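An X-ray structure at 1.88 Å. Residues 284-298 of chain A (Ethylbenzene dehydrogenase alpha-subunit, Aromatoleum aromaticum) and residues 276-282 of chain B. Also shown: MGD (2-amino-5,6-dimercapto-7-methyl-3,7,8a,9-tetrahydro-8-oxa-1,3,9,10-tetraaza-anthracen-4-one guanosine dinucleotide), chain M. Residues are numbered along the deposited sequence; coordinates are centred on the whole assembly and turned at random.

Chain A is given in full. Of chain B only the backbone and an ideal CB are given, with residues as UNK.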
# COMPACT_ATOMS: atom_id res chain seq x y z
N ASP A 284 15.04 9.20 6.84
CA ASP A 284 14.37 10.06 5.87
C ASP A 284 13.16 10.71 6.50
O ASP A 284 12.56 10.19 7.45
CB ASP A 284 13.97 9.29 4.61
CG ASP A 284 13.14 8.02 4.91
OD1 ASP A 284 13.61 7.18 5.67
OD2 ASP A 284 12.07 7.86 4.32
N PHE A 285 12.80 11.86 5.98
CA PHE A 285 11.52 12.49 6.36
C PHE A 285 10.46 11.66 5.68
O PHE A 285 10.01 11.98 4.60
CB PHE A 285 11.51 13.94 5.85
CG PHE A 285 10.37 14.79 6.35
CD1 PHE A 285 10.20 15.06 7.70
CD2 PHE A 285 9.50 15.37 5.45
CE1 PHE A 285 9.17 15.88 8.14
CE2 PHE A 285 8.47 16.21 5.90
CZ PHE A 285 8.32 16.46 7.22
N ASN A 286 10.05 10.56 6.34
CA ASN A 286 9.38 9.46 5.67
C ASN A 286 7.88 9.71 5.45
O ASN A 286 7.35 10.77 5.85
CB ASN A 286 9.74 8.13 6.39
CG ASN A 286 8.80 7.76 7.52
OD1 ASN A 286 7.91 8.51 7.89
ND2 ASN A 286 9.02 6.56 8.11
N PRO A 287 7.22 8.84 4.70
CA PRO A 287 5.82 9.06 4.33
C PRO A 287 4.82 9.21 5.46
O PRO A 287 3.69 9.63 5.20
CB PRO A 287 5.49 7.85 3.44
CG PRO A 287 6.81 7.51 2.83
CD PRO A 287 7.78 7.68 4.01
N THR A 288 5.22 8.91 6.70
CA THR A 288 4.34 9.03 7.88
C THR A 288 4.44 10.43 8.49
O THR A 288 3.65 10.82 9.35
CB THR A 288 4.66 7.88 8.84
OG1 THR A 288 4.46 6.63 8.15
CG2 THR A 288 3.78 7.88 10.08
N THR A 289 5.42 11.22 8.03
CA THR A 289 5.65 12.54 8.64
C THR A 289 4.56 13.57 8.51
O THR A 289 4.58 14.55 9.21
CB THR A 289 7.00 13.14 8.17
OG1 THR A 289 7.00 13.27 6.73
CG2 THR A 289 8.15 12.24 8.68
N PRO A 290 3.61 13.39 7.59
CA PRO A 290 2.46 14.32 7.60
C PRO A 290 1.64 14.31 8.87
O PRO A 290 0.94 15.29 9.15
CB PRO A 290 1.60 13.80 6.45
CG PRO A 290 2.65 13.20 5.50
CD PRO A 290 3.57 12.50 6.43
N ALA A 291 1.69 13.19 9.59
CA ALA A 291 1.11 13.12 10.93
C ALA A 291 2.03 13.51 12.09
O ALA A 291 1.62 13.43 13.24
CB ALA A 291 0.54 11.73 11.16
N ALA A 292 3.25 13.95 11.81
CA ALA A 292 4.24 14.15 12.86
C ALA A 292 4.46 15.62 13.22
O ALA A 292 4.50 16.50 12.35
CB ALA A 292 5.57 13.51 12.46
N ASP A 293 4.61 15.86 14.51
CA ASP A 293 5.10 17.13 15.03
C ASP A 293 6.61 17.30 14.86
O ASP A 293 7.12 18.41 14.71
CB ASP A 293 4.71 17.29 16.49
CG ASP A 293 3.22 17.32 16.68
OD1 ASP A 293 2.55 18.21 16.10
OD2 ASP A 293 2.72 16.43 17.39
N LEU A 294 7.32 16.18 14.91
CA LEU A 294 8.75 16.15 14.93
C LEU A 294 9.21 15.01 14.11
O LEU A 294 8.66 13.92 14.17
CB LEU A 294 9.25 15.91 16.36
CG LEU A 294 9.15 17.10 17.34
CD1 LEU A 294 9.49 16.64 18.75
CD2 LEU A 294 10.12 18.17 16.90
N HIS A 295 10.23 15.29 13.34
CA HIS A 295 11.07 14.28 12.73
C HIS A 295 12.40 14.24 13.44
O HIS A 295 13.14 15.27 13.53
CB HIS A 295 11.27 14.64 11.26
CG HIS A 295 12.19 13.74 10.55
ND1 HIS A 295 13.06 14.20 9.59
CD2 HIS A 295 12.44 12.41 10.69
CE1 HIS A 295 13.77 13.18 9.13
NE2 HIS A 295 13.39 12.08 9.76
N VAL A 296 12.78 13.04 13.86
CA VAL A 296 14.08 12.82 14.46
C VAL A 296 14.92 12.12 13.38
O VAL A 296 14.70 10.95 13.09
CB VAL A 296 13.97 11.98 15.76
CG1 VAL A 296 15.36 11.57 16.28
CG2 VAL A 296 13.10 12.70 16.86
N PRO A 297 15.85 12.87 12.73
CA PRO A 297 16.52 12.43 11.53
C PRO A 297 17.74 11.61 11.83
O PRO A 297 18.90 11.97 11.52
CB PRO A 297 16.84 13.73 10.81
CG PRO A 297 17.09 14.68 11.90
CD PRO A 297 16.23 14.26 13.07
N VAL A 298 17.51 10.47 12.44
CA VAL A 298 18.69 9.60 12.76
C VAL A 298 19.49 9.18 11.55
O VAL A 298 18.94 8.88 10.50
CB VAL A 298 18.25 8.34 13.53
CG1 VAL A 298 17.77 8.76 14.97
CG2 VAL A 298 17.18 7.54 12.75
N UNK B 276 -0.64 21.31 9.18
CA UNK B 276 0.21 21.93 10.21
C UNK B 276 1.68 21.67 9.90
O UNK B 276 2.51 22.58 10.02
CB UNK B 276 -0.14 21.40 11.60
N UNK B 277 2.00 20.44 9.48
CA UNK B 277 3.37 20.04 9.15
C UNK B 277 4.23 19.86 10.38
O UNK B 277 3.83 20.16 11.49
CB UNK B 277 4.02 21.07 8.23
N UNK B 278 5.40 19.28 10.16
CA UNK B 278 6.36 19.03 11.20
C UNK B 278 7.27 20.21 11.46
O UNK B 278 7.65 20.94 10.53
CB UNK B 278 7.20 17.80 10.84
N UNK B 279 7.64 20.40 12.72
CA UNK B 279 8.53 21.45 13.12
C UNK B 279 9.81 21.30 12.33
O UNK B 279 10.29 20.18 12.13
CB UNK B 279 8.79 21.42 14.63
N UNK B 280 10.35 22.43 11.91
CA UNK B 280 11.59 22.44 11.15
C UNK B 280 12.80 22.73 12.01
O UNK B 280 12.72 23.11 13.20
CB UNK B 280 11.50 23.47 10.02
N UNK B 281 13.94 22.60 11.37
CA UNK B 281 15.21 22.92 11.97
C UNK B 281 15.65 24.28 11.51
O UNK B 281 15.40 24.64 10.36
CB UNK B 281 16.26 21.86 11.63
N UNK B 282 16.31 25.04 12.39
CA UNK B 282 16.78 26.36 12.06
C UNK B 282 18.08 26.35 11.30
O UNK B 282 18.70 25.27 11.07
CB UNK B 282 16.94 27.19 13.34
PB MGD M . 9.00 -0.83 7.40
O1B MGD M . 8.09 -0.69 6.23
O2B MGD M . 10.23 -1.64 7.16
O3B MGD M . 8.35 -1.40 8.72
O3A MGD M . 6.01 -2.25 8.18
PA MGD M . 6.81 -1.38 9.25
O1A MGD M . 6.20 -0.05 9.22
O2A MGD M . 6.88 -2.09 10.52
O5' MGD M . 9.47 0.62 7.91
C5' MGD M . 10.03 1.55 6.96
C4' MGD M . 10.68 2.72 7.70
O4' MGD M . 11.83 2.27 8.39
C3' MGD M . 11.24 3.56 6.58
O3' MGD M . 10.25 4.54 6.26
C2' MGD M . 12.49 4.18 7.21
O2' MGD M . 12.31 5.60 7.36
C1' MGD M . 12.59 3.48 8.58
N9 MGD M . 14.01 3.14 8.85
C8 MGD M . 14.86 2.44 8.08
N7 MGD M . 16.04 2.31 8.69
C5 MGD M . 15.92 2.94 9.89
C6 MGD M . 16.75 3.20 10.97
O6 MGD M . 17.94 2.86 11.04
N1 MGD M . 16.21 3.90 12.05
C2 MGD M . 14.89 4.39 12.10
N2 MGD M . 14.46 5.09 13.21
N3 MGD M . 14.10 4.10 11.06
C4 MGD M . 14.60 3.43 9.98
C10 MGD M . 6.35 -3.57 7.92
C11 MGD M . 5.08 -4.39 7.94
O11 MGD M . 4.23 -3.87 7.01
C12 MGD M . 5.30 -5.90 7.75
S12 MGD M . 6.72 -6.73 8.38
C13 MGD M . 4.35 -6.64 7.08
S13 MGD M . 4.58 -8.34 6.89
C14 MGD M . 3.15 -5.98 6.50
N15 MGD M . 3.43 -5.79 5.05
C16 MGD M . 2.85 -4.73 4.32
C17 MGD M . 2.96 -4.61 2.96
O17 MGD M . 3.62 -5.44 2.28
N18 MGD M . 2.34 -3.51 2.34
C19 MGD M . 1.62 -2.58 3.03
N19 MGD M . 1.07 -1.56 2.33
N20 MGD M . 1.56 -2.72 4.36
C21 MGD M . 2.12 -3.76 4.99
N22 MGD M . 2.03 -3.88 6.38
C23 MGD M . 3.00 -4.58 7.16

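Position 276 directs its CA-to-CB bond toward chain A, yet no atom of the chain A stretch lies within 5.5 Å of the ideal CB. Nothing here demands a particular charge or shape, and many side chains would fit. The deposited residue is Met B276; its closest approach, Met B276 CE to Asp A293 OD1, is 5.7 Å.

At 277 the backbone is the better guide. Phi is 73° and psi 169°, and positive phi by itself favours glycine, because a CB strains most other residues there. The CB direction is away from chain A, so no contact would be lost without one. The residue is Gly B277. Its N gives a hydrogen bond to water 2, 2.9 Å from N to the water oxygen, and that oxygen also lies 3.0 Å from Pro A290 O.

Position 278 faces chain A most closely. Its CA lies 4.5 Å from the CA of Asp A293, and the ideal CB, pointing toward chain A, sits 3.4 Å from Ala A292 O and 3.9 Å from both Phe A285 CE1 and Asp A293 O. With carbonyls and a ring edge already so near, a small side chain suits best: alanine, or perhaps serine. The residue is Ala B278. Its CB comes 3.3 Å from Ala A292 O and packs 3.8 Å from Phe A285 CE1, near the plane of that ring.

At 279 the main chain makes the only hydrogen bond directly between the two stretches: N donates to Asp A293 O, 2.9 Å away with an angle of 164°, which any residue but proline could supply. The CB points sideways, 4.2 Å from Leu A294 CD2, so a long chain with an aliphatic stem or a flat end could run beside the leucine. The residue is Arg B279. Leu A294 CD2 lies over one face of its guanidinium, 3.6 Å from NH1, while the guanidinium nitrogens find hydrogen bonds elsewhere in the structure.

At 281 the CB again points toward chain A, but across a gap that takes a large side chain to span. Pro A297 offers an apolar surface; leucine, methionine or an aromatic would serve. The residue is Phe B281. Its CZ reaches 4.0 Å from Pro A297 CD and 3.4 Å from His A295 O, the carbonyl meeting the ring at its edge.

Position 280 points away and 282 is out of reach, so neither side chain is specified; they are Gly B280 and Gly B282.

Chain B, residues 276-282: MGARGFG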
# COMPACT_ATOMS: atom_id res chain seq x y z
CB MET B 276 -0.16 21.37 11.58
CG MET B 276 -1.57 21.76 12.06
SD MET B 276 -2.02 20.94 13.60
CE MET B 276 -2.21 19.22 13.08
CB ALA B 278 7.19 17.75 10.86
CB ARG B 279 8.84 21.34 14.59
CG ARG B 279 7.62 21.77 15.49
CD ARG B 279 7.78 21.26 16.90
NE ARG B 279 8.94 21.84 17.53
CZ ARG B 279 9.45 21.42 18.68
NH1 ARG B 279 8.84 20.49 19.37
NH2 ARG B 279 10.51 21.99 19.16
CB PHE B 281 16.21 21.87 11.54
CG PHE B 281 15.83 20.54 12.00
CD1 PHE B 281 16.17 20.12 13.27
CD2 PHE B 281 15.12 19.70 11.17
CE1 PHE B 281 15.76 18.86 13.70
CE2 PHE B 281 14.72 18.45 11.59
CZ PHE B 281 15.06 18.03 12.83
O HOH W 1 4.73 17.30 7.89
O HOH W 2 0.12 18.20 9.35
O HOH W 3 11.34 17.89 13.17
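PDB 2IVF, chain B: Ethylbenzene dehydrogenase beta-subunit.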